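Local coordinates for putative branched-chain amino acid ABC transporter (Chromobacterium violaceum, PDB 4PYR), which is probably a periplasmic-binding-protein-like lipoprotein of the LppC family, perhaps with an enzyme-regulating role, and binds glutathione, at residues 107-112 with 290-295; 125-130 with 178-183; 133-138 with 202-207. All coordinates share one frame; numbering follows the deposited sequence.

Contact 1. Residues 107-112 with 290-295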
# COMPACT_ATOMS: atom_id res chain seq x y z
N GLU A 107 -7.36 2.80 0.55
CA GLU A 107 -8.67 2.23 0.78
C GLU A 107 -8.55 0.78 1.19
O GLU A 107 -9.36 0.27 1.97
CB GLU A 107 -9.53 2.36 -0.47
CG GLU A 107 -10.18 3.73 -0.66
CD GLU A 107 -9.32 4.72 -1.39
OE1 GLU A 107 -8.14 4.44 -1.70
OE2 GLU A 107 -9.82 5.84 -1.66
N GLY A 108 -7.55 0.08 0.62
CA GLY A 108 -7.31 -1.30 0.98
C GLY A 108 -7.04 -1.49 2.46
O GLY A 108 -7.51 -2.42 3.07
N GLU A 109 -6.32 -0.56 3.05
CA GLU A 109 -6.03 -0.70 4.45
C GLU A 109 -7.28 -0.39 5.30
O GLU A 109 -7.57 -1.07 6.29
CB GLU A 109 -4.87 0.22 4.82
CG GLU A 109 -3.58 -0.13 4.12
CD GLU A 109 -2.37 0.59 4.65
OE1 GLU A 109 -2.53 1.25 5.70
OE2 GLU A 109 -1.28 0.43 4.06
N ALA A 110 -8.08 0.58 4.85
CA ALA A 110 -9.31 0.91 5.58
C ALA A 110 -10.25 -0.27 5.58
O ALA A 110 -10.86 -0.56 6.61
CB ALA A 110 -9.99 2.12 4.97
N ARG A 111 -10.38 -0.94 4.42
CA ARG A 111 -11.28 -2.07 4.35
C ARG A 111 -10.82 -3.18 5.30
O ARG A 111 -11.61 -3.77 6.04
CB ARG A 111 -11.31 -2.58 2.92
CG ARG A 111 -12.11 -1.72 1.99
CD ARG A 111 -12.37 -2.50 0.70
NE ARG A 111 -11.24 -2.33 -0.20
CZ ARG A 111 -11.06 -1.24 -0.94
NH1 ARG A 111 -11.94 -0.23 -0.93
NH2 ARG A 111 -9.99 -1.16 -1.72
N GLN A 112 -9.53 -3.50 5.26
CA GLN A 112 -9.01 -4.45 6.18
C GLN A 112 -9.20 -4.11 7.63
O GLN A 112 -9.54 -4.99 8.42
CB GLN A 112 -7.57 -4.66 5.90
CG GLN A 112 -7.41 -5.49 4.64
CD GLN A 112 -5.95 -5.70 4.43
OE1 GLN A 112 -5.29 -6.34 5.27
NE2 GLN A 112 -5.41 -5.09 3.36
N PHE A 290 -3.07 -6.41 -7.39
CA PHE A 290 -2.70 -7.35 -6.33
C PHE A 290 -3.10 -6.70 -5.05
O PHE A 290 -2.57 -5.64 -4.73
CB PHE A 290 -1.21 -7.65 -6.36
CG PHE A 290 -0.83 -8.62 -7.40
CD1 PHE A 290 -0.94 -9.98 -7.15
CD2 PHE A 290 -0.43 -8.20 -8.67
CE1 PHE A 290 -0.68 -10.91 -8.15
CE2 PHE A 290 -0.15 -9.12 -9.67
CZ PHE A 290 -0.27 -10.48 -9.41
N GLU A 291 -4.08 -7.27 -4.36
CA GLU A 291 -4.47 -6.73 -3.09
C GLU A 291 -3.56 -7.24 -1.99
O GLU A 291 -2.95 -8.30 -2.12
CB GLU A 291 -5.95 -6.94 -2.84
CG GLU A 291 -6.81 -6.34 -3.95
CD GLU A 291 -8.28 -6.67 -3.83
OE1 GLU A 291 -8.62 -7.65 -3.11
OE2 GLU A 291 -9.08 -5.94 -4.47
N ARG A 292 -3.41 -6.43 -0.95
CA ARG A 292 -2.43 -6.64 0.10
C ARG A 292 -3.12 -6.86 1.42
O ARG A 292 -3.75 -5.94 1.96
CB ARG A 292 -1.55 -5.41 0.32
CG ARG A 292 -0.55 -5.02 -0.74
CD ARG A 292 0.41 -3.99 -0.16
NE ARG A 292 -0.29 -2.82 0.29
CZ ARG A 292 -0.05 -2.12 1.42
NH1 ARG A 292 0.85 -2.51 2.31
NH2 ARG A 292 -0.78 -1.06 1.66
N GLN A 293 -2.93 -8.04 1.98
CA GLN A 293 -3.53 -8.43 3.25
C GLN A 293 -2.46 -8.22 4.30
O GLN A 293 -1.35 -8.74 4.18
CB GLN A 293 -3.95 -9.87 3.19
CG GLN A 293 -5.19 -10.24 3.94
CD GLN A 293 -5.57 -11.68 3.70
OE1 GLN A 293 -6.67 -12.00 3.18
NE2 GLN A 293 -4.62 -12.56 3.96
N LEU A 294 -2.78 -7.45 5.34
CA LEU A 294 -1.76 -6.96 6.26
C LEU A 294 -1.94 -7.55 7.66
O LEU A 294 -3.07 -7.69 8.14
CB LEU A 294 -1.83 -5.45 6.42
CG LEU A 294 -1.62 -4.62 5.16
CD1 LEU A 294 -1.73 -3.15 5.54
CD2 LEU A 294 -0.29 -4.90 4.50
N PRO A 295 -0.82 -7.79 8.35
CA PRO A 295 -0.82 -8.18 9.75
C PRO A 295 -1.12 -6.95 10.67
O PRO A 295 -0.98 -5.77 10.27
CB PRO A 295 0.61 -8.66 9.96
CG PRO A 295 1.41 -7.82 9.03
CD PRO A 295 0.54 -7.62 7.83
O HOH W 1 1.22 -0.58 4.68
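Q112 reaches from helix 106-119 to the backbone of strand 290-298, and E109, one turn earlier, meets the side chains of R292 and L294. From the CB of Q112, CG lies anti to the carbonyl carbon (chi1 -74°), and the chain runs extended from there to CD, which sits 3.3 Å from R292 O. The amide then splits between two backbone groups. OE1 takes the N-H of L294 on a lone pair in its carbonyl plane, with OE1 2.7 Å from L294 N and an N-H...O angle of 159°; it also lies close to the CA of Q293. NE2 faces R292 O, but their 2.3 Å separation is too short to trust as it stands, so the exact placing of this end is doubtful. The two segments run at 45° to one another; the strand belongs to the mixed sheet of a two-sheet fold consistent with the periplasmic binding protein clan, and the helix lies against it, with I220 of the adjoining strand touching both Q112 and L294. E109 lays its CG 3.8 Å from L294 CD1, and its OE2 forms a salt bridge with R292 NH2 at 2.9 Å, through the anti lone pair and near the guanidinium plane. A water links the same OE2 to R292 NH1, while OE1 of E109 turns to S203.

Contact 2. Residues 125-130 with 178-183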
# COMPACT_ATOMS: atom_id res chain seq x y z
N PRO A 125 -18.22 0.19 17.20
CA PRO A 125 -17.11 1.12 17.15
C PRO A 125 -17.55 2.50 16.71
O PRO A 125 -18.58 2.67 16.05
CB PRO A 125 -16.21 0.53 16.08
CG PRO A 125 -17.18 -0.17 15.17
CD PRO A 125 -18.18 -0.77 16.09
N LEU A 126 -16.76 3.50 17.09
CA LEU A 126 -16.90 4.83 16.58
C LEU A 126 -15.80 5.13 15.60
O LEU A 126 -14.62 5.02 15.94
CB LEU A 126 -16.81 5.84 17.73
CG LEU A 126 -16.87 7.31 17.31
CD1 LEU A 126 -18.23 7.67 16.73
CD2 LEU A 126 -16.49 8.27 18.44
N LEU A 127 -16.15 5.46 14.37
CA LEU A 127 -15.20 5.87 13.34
C LEU A 127 -15.01 7.37 13.41
O LEU A 127 -16.00 8.14 13.30
CB LEU A 127 -15.71 5.45 11.93
CG LEU A 127 -14.95 5.96 10.72
CD1 LEU A 127 -13.55 5.37 10.64
CD2 LEU A 127 -15.72 5.58 9.46
N VAL A 128 -13.78 7.81 13.66
CA VAL A 128 -13.51 9.23 13.75
C VAL A 128 -12.73 9.62 12.54
O VAL A 128 -11.73 8.98 12.23
CB VAL A 128 -12.69 9.50 15.04
CG1 VAL A 128 -12.26 10.96 15.08
CG2 VAL A 128 -13.51 9.08 16.24
N VAL A 129 -13.20 10.64 11.83
CA VAL A 129 -12.63 11.02 10.54
C VAL A 129 -12.18 12.49 10.46
O VAL A 129 -12.97 13.40 10.74
CB VAL A 129 -13.67 10.78 9.42
CG1 VAL A 129 -13.01 11.00 8.08
CG2 VAL A 129 -14.28 9.39 9.54
N GLY A 130 -10.91 12.68 10.08
CA GLY A 130 -10.31 14.00 9.91
C GLY A 130 -10.85 14.69 8.65
O GLY A 130 -11.67 14.12 7.89
N ALA A 178 -12.11 3.69 15.76
CA ALA A 178 -11.35 3.56 14.54
C ALA A 178 -10.95 4.94 14.07
O ALA A 178 -11.81 5.79 13.97
CB ALA A 178 -12.21 2.90 13.47
N LEU A 179 -9.66 5.17 13.86
CA LEU A 179 -9.17 6.45 13.44
C LEU A 179 -8.88 6.50 11.96
O LEU A 179 -8.10 5.71 11.45
CB LEU A 179 -7.87 6.80 14.19
CG LEU A 179 -7.98 6.82 15.71
CD1 LEU A 179 -6.68 7.27 16.40
CD2 LEU A 179 -9.10 7.75 16.16
N ALA A 180 -9.49 7.46 11.28
CA ALA A 180 -9.04 7.89 9.97
C ALA A 180 -8.72 9.35 10.12
O ALA A 180 -9.55 10.21 9.86
CB ALA A 180 -10.16 7.72 8.96
N LEU A 181 -7.52 9.63 10.65
CA LEU A 181 -7.18 10.92 11.20
C LEU A 181 -5.68 11.08 11.06
O LEU A 181 -4.92 10.10 11.21
CB LEU A 181 -7.62 10.89 12.68
CG LEU A 181 -7.63 12.18 13.48
CD1 LEU A 181 -8.42 13.25 12.76
CD2 LEU A 181 -8.11 11.91 14.89
N ASP A 182 -5.25 12.31 10.78
CA ASP A 182 -3.84 12.61 10.65
C ASP A 182 -3.13 12.34 12.00
O ASP A 182 -3.74 12.44 13.08
CB ASP A 182 -3.65 14.06 10.25
CG ASP A 182 -4.35 15.02 11.21
OD1 ASP A 182 -5.61 15.15 11.15
OD2 ASP A 182 -3.67 15.57 12.09
N VAL A 183 -1.85 12.02 11.93
CA VAL A 183 -1.13 11.52 13.09
C VAL A 183 -1.08 12.55 14.22
O VAL A 183 -1.21 12.16 15.38
CB VAL A 183 0.27 10.99 12.66
CG1 VAL A 183 1.19 12.10 12.20
CG2 VAL A 183 0.90 10.14 13.75
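L127 and A178 sit side by side on one face of a parallel strand pair in the mixed sheet, and V128 and L179 do the same on the other. L127 has its CG anti to the backbone N (chi1 172°), and its CD1 lies 4.0 Å from the CB of A178, with the CB of A180 a little farther off. V129 stands on the same face, its CG1 beside A180, so two small alanines on 178-180 face two branched side chains on 125-129. Helix 133-150 covers this face: F142 touches both L127 and A178, and Q136 touches V129.

Across the sheet the orientation reverses. The CB of V128 meets CD2 of L179 at 4.1 Å, and CG1 of V128 approaches CD2 of L181. L189 of helix 183-192 packs on all three of these residues. L181 also sends its CD1 to within 3.5 Å of the CA of G130, where the first strand has already given way to a loop.

A ladder of four backbone hydrogen bonds joins the strands edge to edge. A178 N donates to L126 O, and V128 N to A178 O at 2.8 Å and nearly straight (173°); A180 N then donates to V128 O, and G130 N to A180 O. Two CA-H...O contacts, from L127 CA to A178 O and from V129 CA to A180 O at 3.3 Å, share acceptors with the ladder.

Both strands are followed by helices, and D182 caps the start of helix 183-192, its OD2 accepting from Q185 N. Parallel neighbouring strands, second and third from one edge of the sheet, with helices on both faces, are the alpha/beta arrangement of a Rossmann-like lobe, as in periplasmic binding proteins.

Contact 3. Residues 133-138 with 202-207. With GSH (glutathione), chain B.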
# COMPACT_ATOMS: atom_id res chain seq x y z
N ALA A 133 -7.74 15.05 2.84
CA ALA A 133 -8.27 14.18 1.79
C ALA A 133 -8.00 12.69 2.07
O ALA A 133 -8.86 11.83 1.80
CB ALA A 133 -7.70 14.58 0.45
N LEU A 134 -6.83 12.36 2.62
CA LEU A 134 -6.51 10.93 2.86
C LEU A 134 -7.46 10.41 3.92
O LEU A 134 -8.02 9.33 3.80
CB LEU A 134 -5.04 10.72 3.34
CG LEU A 134 -4.75 9.36 4.04
CD1 LEU A 134 -4.97 8.26 3.03
CD2 LEU A 134 -3.35 9.23 4.61
N SER A 135 -7.64 11.18 5.01
CA SER A 135 -8.47 10.70 6.08
C SER A 135 -9.89 10.47 5.56
O SER A 135 -10.56 9.55 5.97
CB SER A 135 -8.54 11.73 7.18
OG SER A 135 -7.27 11.82 7.81
N GLN A 136 -10.35 11.37 4.71
CA GLN A 136 -11.75 11.25 4.24
C GLN A 136 -11.91 10.06 3.34
O GLN A 136 -12.90 9.41 3.44
CB GLN A 136 -12.21 12.52 3.54
CG GLN A 136 -12.19 13.74 4.43
CD GLN A 136 -13.48 14.02 5.11
OE1 GLN A 136 -14.17 13.09 5.58
NE2 GLN A 136 -13.83 15.33 5.23
N ARG A 137 -10.89 9.74 2.56
CA ARG A 137 -10.91 8.52 1.72
C ARG A 137 -10.92 7.27 2.57
O ARG A 137 -11.65 6.32 2.30
CB ARG A 137 -9.70 8.48 0.82
CG ARG A 137 -9.85 9.38 -0.40
CD ARG A 137 -8.60 9.45 -1.29
NE ARG A 137 -8.20 8.12 -1.73
CZ ARG A 137 -7.10 7.83 -2.42
NH1 ARG A 137 -6.24 8.78 -2.78
NH2 ARG A 137 -6.86 6.57 -2.76
N LEU A 138 -10.10 7.27 3.64
CA LEU A 138 -10.06 6.14 4.55
C LEU A 138 -11.39 5.92 5.24
O LEU A 138 -11.86 4.81 5.44
CB LEU A 138 -8.98 6.36 5.65
CG LEU A 138 -7.58 6.18 5.15
CD1 LEU A 138 -6.60 6.58 6.23
CD2 LEU A 138 -7.28 4.76 4.75
N THR A 202 -4.92 2.63 10.61
CA THR A 202 -4.17 2.10 9.51
C THR A 202 -2.71 2.54 9.61
O THR A 202 -2.31 3.17 10.59
CB THR A 202 -4.75 2.52 8.14
OG1 THR A 202 -4.61 3.95 7.99
CG2 THR A 202 -6.17 2.19 8.07
N SER A 203 -1.92 2.27 8.57
CA SER A 203 -0.52 2.61 8.58
C SER A 203 -0.33 4.12 8.54
O SER A 203 0.78 4.55 8.68
CB SER A 203 0.21 1.94 7.40
OG SER A 203 -0.16 2.49 6.15
N GLN A 204 -1.40 4.87 8.26
CA GLN A 204 -1.44 6.32 8.41
C GLN A 204 -0.79 6.76 9.74
O GLN A 204 -0.10 7.78 9.78
CB GLN A 204 -2.91 6.81 8.32
CG GLN A 204 -3.15 8.31 8.49
CD GLN A 204 -4.63 8.63 8.56
OE1 GLN A 204 -5.41 7.88 9.18
NE2 GLN A 204 -5.02 9.74 7.94
N LEU A 205 -1.00 5.97 10.79
CA LEU A 205 -0.48 6.34 12.14
C LEU A 205 0.94 5.98 12.42
O LEU A 205 1.53 6.47 13.38
CB LEU A 205 -1.37 5.71 13.21
CG LEU A 205 -2.84 6.10 13.07
CD1 LEU A 205 -3.60 5.48 14.20
CD2 LEU A 205 -3.03 7.61 13.05
N ASN A 206 1.51 5.10 11.59
CA ASN A 206 2.87 4.62 11.79
C ASN A 206 3.80 5.42 10.90
O ASN A 206 4.06 5.12 9.73
CB ASN A 206 2.93 3.10 11.50
CG ASN A 206 4.29 2.50 11.84
OD1 ASN A 206 5.07 3.09 12.61
ND2 ASN A 206 4.58 1.30 11.31
N VAL A 207 4.29 6.51 11.46
CA VAL A 207 5.06 7.45 10.69
C VAL A 207 6.55 7.31 10.95
O VAL A 207 7.37 7.73 10.10
CB VAL A 207 4.59 8.90 10.96
CG1 VAL A 207 4.97 9.35 12.36
CG2 VAL A 207 5.19 9.83 9.91
N1 GSH B . -7.90 6.37 -7.11
CA1 GSH B . -7.52 7.32 -6.09
C1 GSH B . -8.68 8.19 -5.66
O11 GSH B . -9.75 7.66 -5.24
O12 GSH B . -8.53 9.43 -5.68
CB1 GSH B . -6.36 8.20 -6.58
CG1 GSH B . -5.14 7.41 -7.04
CD1 GSH B . -4.53 6.66 -5.89
OE1 GSH B . -5.11 6.63 -4.82
N2 GSH B . -3.33 6.09 -6.16
CA2 GSH B . -2.52 5.31 -5.21
C2 GSH B . -1.31 6.10 -4.82
O2 GSH B . -1.60 7.30 -4.82
CB2 GSH B . -2.15 3.98 -5.85
SG2 GSH B . -3.34 3.54 -7.10
N3 GSH B . -0.05 5.61 -4.51
CA3 GSH B . 0.46 4.23 -4.29
C3 GSH B . 1.78 3.86 -4.97
O31 GSH B . 2.57 3.02 -4.43
O32 GSH B . 2.06 4.41 -6.05
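Q204 leaves its short 3-10 turn with CG anti to the backbone N (chi1 179°) and CD continuing extended (chi2 -173°), which carries its amide to the first turn of helix 133-150. There NE2 donates to S135 OG at 3.1 Å, with the hydroxyl oxygen close to the amide plane; OG is also bonded to D132. The amide's other end is held as well, OE1 being bonded to the backbone N of L181.

Two leucines flank this reach. L134 and Q204 lie alongside each other pointing opposite ways, L134 CD2 3.8 Å from Q204 NE2, while CD1 of L138 lies 3.4 Å from OE1 of Q204 and also touches the hydroxyl of T202. The amide thus has a leucine methyl near each of its polar atoms, and both atoms keep polar partners.

On the same helix, R137 turns to glutathione. Its NH2 donates to the ligand's OE1 at 2.7 Å, NH1 adds a weak bond to that oxygen, and the ligand's C1 lies 3.6 Å above the guanidinium, over its centre. E107 forms a salt bridge with NH2. The helix start thus joins a loop after strand 199-201 on one side and, through R137, helps form the observed glutathione pocket.

Contact 2 is the most completely buried, all its touching residues being buried: two adjacent strands zipped by backbone bonds and flanked on both faces by aliphatic side chains. Contact 3 is also buried, though two of its five touching residues are partly exposed, and it lies close by, since strand 125-129 is followed by helix 133-150 after a short loop. Contact 1 is only partly buried yet sits nearest the centre of the chain; its chemistry is mainly charged and amide groups instead of apolar surfaces. Contact 3 bonds to both of the others through polar side chains, whereas contacts 1 and 2 do not touch although both reach the same mixed sheet.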